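Local coordinates for hypothetical protein TTHA0303 (Thermus thermophilus, PDB 2YQY) that is of unknown function but, as a DinB-like four-helix bundle protein with an exposed histidine triad, may bind a metal ion, at residues L14-L28 and L110-V124. Sequence-based numbering, arbitrary orientation.
Sequences LKRLEASRKALLALL and LALLDRARAFLLEEV
Arg-21 and Arg-117 meet where helix 14-28 runs antiparallel to helix 110-124, the axes of these segments approaching to 11.9 Å and their directions 168° from each other. The two side chains lie alongside, head to tail; each sets CG anti to its own backbone N (chi1 179° in Arg-21) and folds at the next two bonds, which brings the guanidiniums together, planes inclined by 39°. Arg-117 NH1 donates to Leu-17 O at 3.0 Å; the oxygen lies near the guanidinium plane, but the donor stands above the carbonyl plane, on the face away from Arg-21 N. Going the other way, Arg-21 NH1 makes a weak bond to Leu-113 O (3.1 Å), and water 1 links the same nitrogen to Asp-114 OD1. These are two helices of a DinB-type four-helix bundle, and both arginines reach into its interior, where Glu-156 forms salt bridges with each and Glu-58 with Arg-117, probably offsetting the like charges. A leucine in place of Arg-117 would probably cost Glu-58 and Glu-156 their salt bridges to this residue and strip Leu-17 O of its side-chain donor. Leu-113 is a knob among Arg-21, Leu-24, Leu-25 and Leu-28: CD2 packs on the Arg-21 guanidinium, toward its rim, on the face opposite Arg-117, while CD1 meets Leu-28 CD1 at 3.8 Å. Leucines close both ends, Leu-25 CD2 against Leu-110 CD2 (3.8 Å) at one; at the other Leu-14 and Leu-121 cross nearly perpendicularly, CD1 of Leu-14 3.6 Å from CD2 of Leu-121.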
loop_
_atom_site.group_PDB
_atom_site.type_symbol
_atom_site.label_atom_id
_atom_site.label_comp_id
_atom_site.label_asym_id
_atom_site.label_seq_id
_atom_site.Cartn_x
_atom_site.Cartn_y
_atom_site.Cartn_z
ATOM N N LEU A 14 -0.622 8.254 -8.117
ATOM C CA LEU A 14 -1.613 8.575 -7.140
ATOM C C LEU A 14 -3.023 8.190 -7.565
ATOM O O LEU A 14 -3.710 7.548 -6.844
ATOM C CB LEU A 14 -1.488 10.021 -6.745
ATOM C CG LEU A 14 -2.517 10.540 -5.771
ATOM C CD1 LEU A 14 -2.343 9.942 -4.421
ATOM C CD2 LEU A 14 -2.438 11.994 -5.714
ATOM N N LYS A 15 -3.439 8.551 -8.770
ATOM C CA LYS A 15 -4.751 8.113 -9.276
ATOM C C LYS A 15 -4.862 6.571 -9.340
ATOM O O LYS A 15 -5.929 6.016 -9.025
ATOM C CB LYS A 15 -5.093 8.775 -10.604
ATOM C CG LYS A 15 -5.563 10.249 -10.469
ATOM N N ARG A 16 -3.782 5.881 -9.714
ATOM C CA ARG A 16 -3.752 4.416 -9.636
ATOM C C ARG A 16 -3.957 3.890 -8.198
ATOM O O ARG A 16 -4.695 2.906 -7.988
ATOM C CB ARG A 16 -2.460 3.845 -10.246
ATOM C CG ARG A 16 -2.434 3.802 -11.766
ATOM C CD ARG A 16 -1.120 3.241 -12.250
ATOM N NE ARG A 16 -0.932 3.415 -13.686
ATOM C CZ ARG A 16 -0.790 2.419 -14.568
ATOM N NH1 ARG A 16 -0.604 2.692 -15.867
ATOM N NH2 ARG A 16 -0.832 1.148 -14.155
ATOM N N LEU A 17 -3.314 4.523 -7.221
ATOM C CA LEU A 17 -3.394 4.083 -5.838
ATOM C C LEU A 17 -4.830 4.271 -5.334
ATOM O O LEU A 17 -5.362 3.444 -4.584
ATOM C CB LEU A 17 -2.423 4.901 -4.970
ATOM C CG LEU A 17 -1.016 4.382 -4.809
ATOM C CD1 LEU A 17 -0.120 5.492 -4.307
ATOM C CD2 LEU A 17 -1.028 3.179 -3.827
ATOM N N GLU A 18 -5.453 5.369 -5.748
ATOM C CA GLU A 18 -6.846 5.628 -5.396
ATOM C C GLU A 18 -7.810 4.561 -5.927
ATOM O O GLU A 18 -8.670 4.089 -5.151
ATOM C CB GLU A 18 -7.221 7.086 -5.738
ATOM C CG GLU A 18 -6.231 7.993 -4.963
ATOM C CD GLU A 18 -6.538 9.453 -4.987
ATOM O OE1 GLU A 18 -6.686 10.007 -6.102
ATOM O OE2 GLU A 18 -6.585 10.054 -3.885
ATOM N N ALA A 19 -7.615 4.140 -7.186
ATOM C CA ALA A 19 -8.398 3.097 -7.844
ATOM C C ALA A 19 -8.186 1.705 -7.245
ATOM O O ALA A 19 -9.154 0.971 -7.022
ATOM C CB ALA A 19 -8.096 3.075 -9.386
ATOM N N SER A 20 -6.934 1.315 -7.013
ATOM C CA SER A 20 -6.641 -0.022 -6.518
ATOM C C SER A 20 -7.169 -0.169 -5.076
ATOM O O SER A 20 -7.575 -1.250 -4.669
ATOM C CB SER A 20 -5.134 -0.370 -6.654
ATOM O OG SER A 20 -4.288 0.581 -5.991
ATOM N N ARG A 21 -7.172 0.924 -4.314
ATOM C CA ARG A 21 -7.725 0.914 -2.976
ATOM C C ARG A 21 -9.241 0.709 -2.961
ATOM O O ARG A 21 -9.754 -0.091 -2.160
ATOM C CB ARG A 21 -7.295 2.148 -2.165
ATOM C CG ARG A 21 -7.874 2.206 -0.732
ATOM C CD ARG A 21 -7.539 0.927 0.095
ATOM N NE ARG A 21 -6.099 0.656 0.160
ATOM C CZ ARG A 21 -5.339 0.972 1.199
ATOM N NH1 ARG A 21 -5.887 1.569 2.264
ATOM N NH2 ARG A 21 -4.033 0.688 1.185
ATOM N N LYS A 22 -9.966 1.394 -3.836
ATOM C CA LYS A 22 -11.396 1.111 -3.979
ATOM C C LYS A 22 -11.633 -0.389 -4.295
ATOM O O LYS A 22 -12.491 -1.030 -3.703
ATOM C CB LYS A 22 -12.017 2.015 -5.052
ATOM C CG LYS A 22 -11.864 3.495 -4.731
ATOM C CD LYS A 22 -12.301 4.409 -5.861
ATOM C CE LYS A 22 -12.138 5.877 -5.480
ATOM N NZ LYS A 22 -12.129 6.738 -6.692
ATOM N N ALA A 23 -10.849 -0.927 -5.233
ATOM C CA ALA A 23 -10.953 -2.320 -5.670
ATOM C C ALA A 23 -10.661 -3.267 -4.487
ATOM O O ALA A 23 -11.398 -4.216 -4.236
ATOM C CB ALA A 23 -10.010 -2.572 -6.857
ATOM N N LEU A 24 -9.589 -2.988 -3.748
ATOM C CA LEU A 24 -9.227 -3.800 -2.588
ATOM C C LEU A 24 -10.304 -3.774 -1.504
ATOM O O LEU A 24 -10.667 -4.821 -0.968
ATOM C CB LEU A 24 -7.868 -3.336 -1.984
ATOM C CG LEU A 24 -7.471 -4.075 -0.685
ATOM C CD1 LEU A 24 -7.314 -5.570 -0.946
ATOM C CD2 LEU A 24 -6.159 -3.522 -0.101
ATOM N N LEU A 25 -10.759 -2.580 -1.129
ATOM C CA LEU A 25 -11.740 -2.480 -0.043
ATOM C C LEU A 25 -13.025 -3.219 -0.388
ATOM O O LEU A 25 -13.599 -3.882 0.487
ATOM C CB LEU A 25 -12.046 -1.031 0.320
ATOM C CG LEU A 25 -10.909 -0.219 0.915
ATOM C CD1 LEU A 25 -11.425 1.182 1.217
ATOM C CD2 LEU A 25 -10.351 -0.879 2.171
ATOM N N ALA A 26 -13.452 -3.128 -1.658
ATOM C CA ALA A 26 -14.697 -3.789 -2.124
ATOM C C ALA A 26 -14.560 -5.332 -2.116
ATOM O O ALA A 26 -15.458 -6.052 -1.660
ATOM C CB ALA A 26 -15.083 -3.275 -3.523
ATOM N N LEU A 27 -13.431 -5.818 -2.623
ATOM C CA LEU A 27 -13.073 -7.230 -2.547
ATOM C C LEU A 27 -13.140 -7.757 -1.109
ATOM O O LEU A 27 -13.781 -8.801 -0.851
ATOM C CB LEU A 27 -11.684 -7.468 -3.161
ATOM C CG LEU A 27 -11.160 -8.899 -3.115
ATOM C CD1 LEU A 27 -10.103 -9.188 -4.224
ATOM C CD2 LEU A 27 -10.597 -9.234 -1.719
ATOM N N LEU A 28 -12.500 -7.043 -0.166
ATOM C CA LEU A 28 -12.524 -7.498 1.244
ATOM C C LEU A 28 -13.942 -7.514 1.843
ATOM O O LEU A 28 -14.312 -8.476 2.527
ATOM C CB LEU A 28 -11.605 -6.661 2.122
ATOM C CG LEU A 28 -10.097 -6.720 1.818
ATOM C CD1 LEU A 28 -9.377 -5.577 2.550
ATOM C CD2 LEU A 28 -9.492 -8.102 2.166
ATOM N N LEU A 110 -9.327 -3.303 8.069
ATOM C CA LEU A 110 -9.905 -2.132 7.384
ATOM C C LEU A 110 -9.481 -0.829 8.050
ATOM O O LEU A 110 -9.237 0.171 7.370
ATOM C CB LEU A 110 -11.439 -2.199 7.372
ATOM C CG LEU A 110 -12.156 -3.191 6.448
ATOM C CD1 LEU A 110 -13.653 -2.991 6.563
ATOM C CD2 LEU A 110 -11.713 -3.088 4.976
ATOM N N ALA A 111 -9.413 -0.852 9.379
ATOM C CA ALA A 111 -9.013 0.309 10.161
ATOM C C ALA A 111 -7.524 0.596 9.918
ATOM O O ALA A 111 -7.127 1.749 9.783
ATOM C CB ALA A 111 -9.324 0.094 11.665
ATOM N N LEU A 112 -6.713 -0.462 9.841
ATOM C CA LEU A 112 -5.275 -0.316 9.567
ATOM C C LEU A 112 -5.045 0.268 8.166
ATOM O O LEU A 112 -4.184 1.153 7.965
ATOM C CB LEU A 112 -4.549 -1.670 9.712
ATOM C CG LEU A 112 -3.015 -1.671 9.855
ATOM C CD1 LEU A 112 -2.533 -0.941 11.123
ATOM C CD2 LEU A 112 -2.481 -3.088 9.843
ATOM N N LEU A 113 -5.822 -0.219 7.208
ATOM C CA LEU A 113 -5.745 0.307 5.847
ATOM C C LEU A 113 -6.073 1.811 5.798
ATOM O O LEU A 113 -5.332 2.574 5.177
ATOM C CB LEU A 113 -6.654 -0.501 4.917
ATOM C CG LEU A 113 -6.149 -1.913 4.566
ATOM C CD1 LEU A 113 -7.312 -2.779 4.043
ATOM C CD2 LEU A 113 -5.032 -1.828 3.529
ATOM N N ASP A 114 -7.146 2.226 6.470
ATOM C CA ASP A 114 -7.598 3.615 6.401
ATOM C C ASP A 114 -6.570 4.546 7.002
ATOM O O ASP A 114 -6.280 5.599 6.444
ATOM C CB ASP A 114 -8.943 3.807 7.101
ATOM C CG ASP A 114 -10.106 3.257 6.286
ATOM O OD1 ASP A 114 -9.896 2.900 5.108
ATOM O OD2 ASP A 114 -11.229 3.164 6.819
ATOM N N ARG A 115 -6.042 4.161 8.155
ATOM C CA ARG A 115 -5.066 4.986 8.870
ATOM C C ARG A 115 -3.789 5.192 8.050
ATOM O O ARG A 115 -3.327 6.315 7.893
ATOM C CB ARG A 115 -4.722 4.347 10.213
ATOM C CG ARG A 115 -3.885 5.239 11.100
ATOM N N ALA A 116 -3.217 4.104 7.548
ATOM C CA ALA A 116 -1.963 4.186 6.786
ATOM C C ALA A 116 -2.158 4.979 5.496
ATOM O O ALA A 116 -1.296 5.776 5.093
ATOM C CB ALA A 116 -1.415 2.766 6.511
ATOM N N ARG A 117 -3.315 4.784 4.857
ATOM C CA ARG A 117 -3.644 5.495 3.618
ATOM C C ARG A 117 -3.841 6.993 3.881
ATOM O O ARG A 117 -3.353 7.800 3.096
ATOM C CB ARG A 117 -4.875 4.883 2.905
ATOM C CG ARG A 117 -5.363 5.698 1.673
ATOM C CD ARG A 117 -4.279 5.876 0.580
ATOM N NE ARG A 117 -3.827 4.600 0.020
ATOM C CZ ARG A 117 -4.248 4.082 -1.138
ATOM N NH1 ARG A 117 -5.172 4.722 -1.871
ATOM N NH2 ARG A 117 -3.741 2.922 -1.569
ATOM N N ALA A 118 -4.510 7.370 4.982
ATOM C CA ALA A 118 -4.605 8.809 5.350
ATOM C C ALA A 118 -3.208 9.418 5.542
ATOM O O ALA A 118 -2.934 10.508 5.058
ATOM C CB ALA A 118 -5.483 9.024 6.620
ATOM N N PHE A 119 -2.324 8.686 6.224
ATOM C CA PHE A 119 -0.953 9.120 6.521
ATOM C C PHE A 119 -0.184 9.254 5.207
ATOM O O PHE A 119 0.455 10.264 4.945
ATOM C CB PHE A 119 -0.286 8.074 7.442
ATOM C CG PHE A 119 1.121 8.419 7.855
ATOM C CD1 PHE A 119 1.591 9.732 7.799
ATOM C CD2 PHE A 119 1.980 7.428 8.324
ATOM C CE1 PHE A 119 2.912 10.042 8.179
ATOM C CE2 PHE A 119 3.278 7.742 8.716
ATOM C CZ PHE A 119 3.738 9.049 8.643
ATOM N N LEU A 120 -0.237 8.215 4.375
ATOM C CA LEU A 120 0.399 8.304 3.074
ATOM C C LEU A 120 -0.052 9.519 2.238
ATOM O O LEU A 120 0.793 10.222 1.656
ATOM C CB LEU A 120 0.210 7.005 2.290
ATOM C CG LEU A 120 0.847 6.949 0.893
ATOM C CD1 LEU A 120 2.378 7.220 0.942
ATOM C CD2 LEU A 120 0.540 5.609 0.254
ATOM N N LEU A 121 -1.362 9.755 2.166
ATOM C CA LEU A 121 -1.878 10.823 1.369
ATOM C C LEU A 121 -1.429 12.206 1.913
ATOM O O LEU A 121 -1.238 13.159 1.137
ATOM C CB LEU A 121 -3.412 10.743 1.277
ATOM C CG LEU A 121 -4.067 9.668 0.395
ATOM C CD1 LEU A 121 -5.604 9.736 0.486
ATOM C CD2 LEU A 121 -3.636 9.684 -1.061
ATOM N N GLU A 122 -1.353 12.324 3.243
ATOM C CA GLU A 122 -0.881 13.552 3.870
ATOM C C GLU A 122 0.562 13.838 3.431
ATOM O O GLU A 122 0.911 14.977 3.129
ATOM C CB GLU A 122 -0.999 13.491 5.410
ATOM N N GLU A 123 1.396 12.801 3.400
ATOM C CA GLU A 123 2.796 12.983 3.019
ATOM C C GLU A 123 2.947 13.220 1.507
ATOM O O GLU A 123 3.840 13.957 1.057
ATOM C CB GLU A 123 3.644 11.778 3.469
ATOM C CG GLU A 123 4.039 11.836 4.971
ATOM C CD GLU A 123 4.825 13.104 5.334
ATOM O OE1 GLU A 123 5.678 13.578 4.523
ATOM O OE2 GLU A 123 4.567 13.639 6.446
ATOM N N VAL A 124 2.100 12.559 0.726
ATOM C CA VAL A 124 2.029 12.825 -0.723
ATOM C C VAL A 124 1.723 14.313 -0.963
ATOM O O VAL A 124 2.350 14.930 -1.822
ATOM C CB VAL A 124 0.985 11.914 -1.432
ATOM C CG1 VAL A 124 0.789 12.319 -2.918
ATOM C CG2 VAL A 124 1.367 10.463 -1.296
HETATM O O HOH W 1 -8.290 2.889 2.886
HETATM O O HOH W 2 -3.083 1.652 3.636
#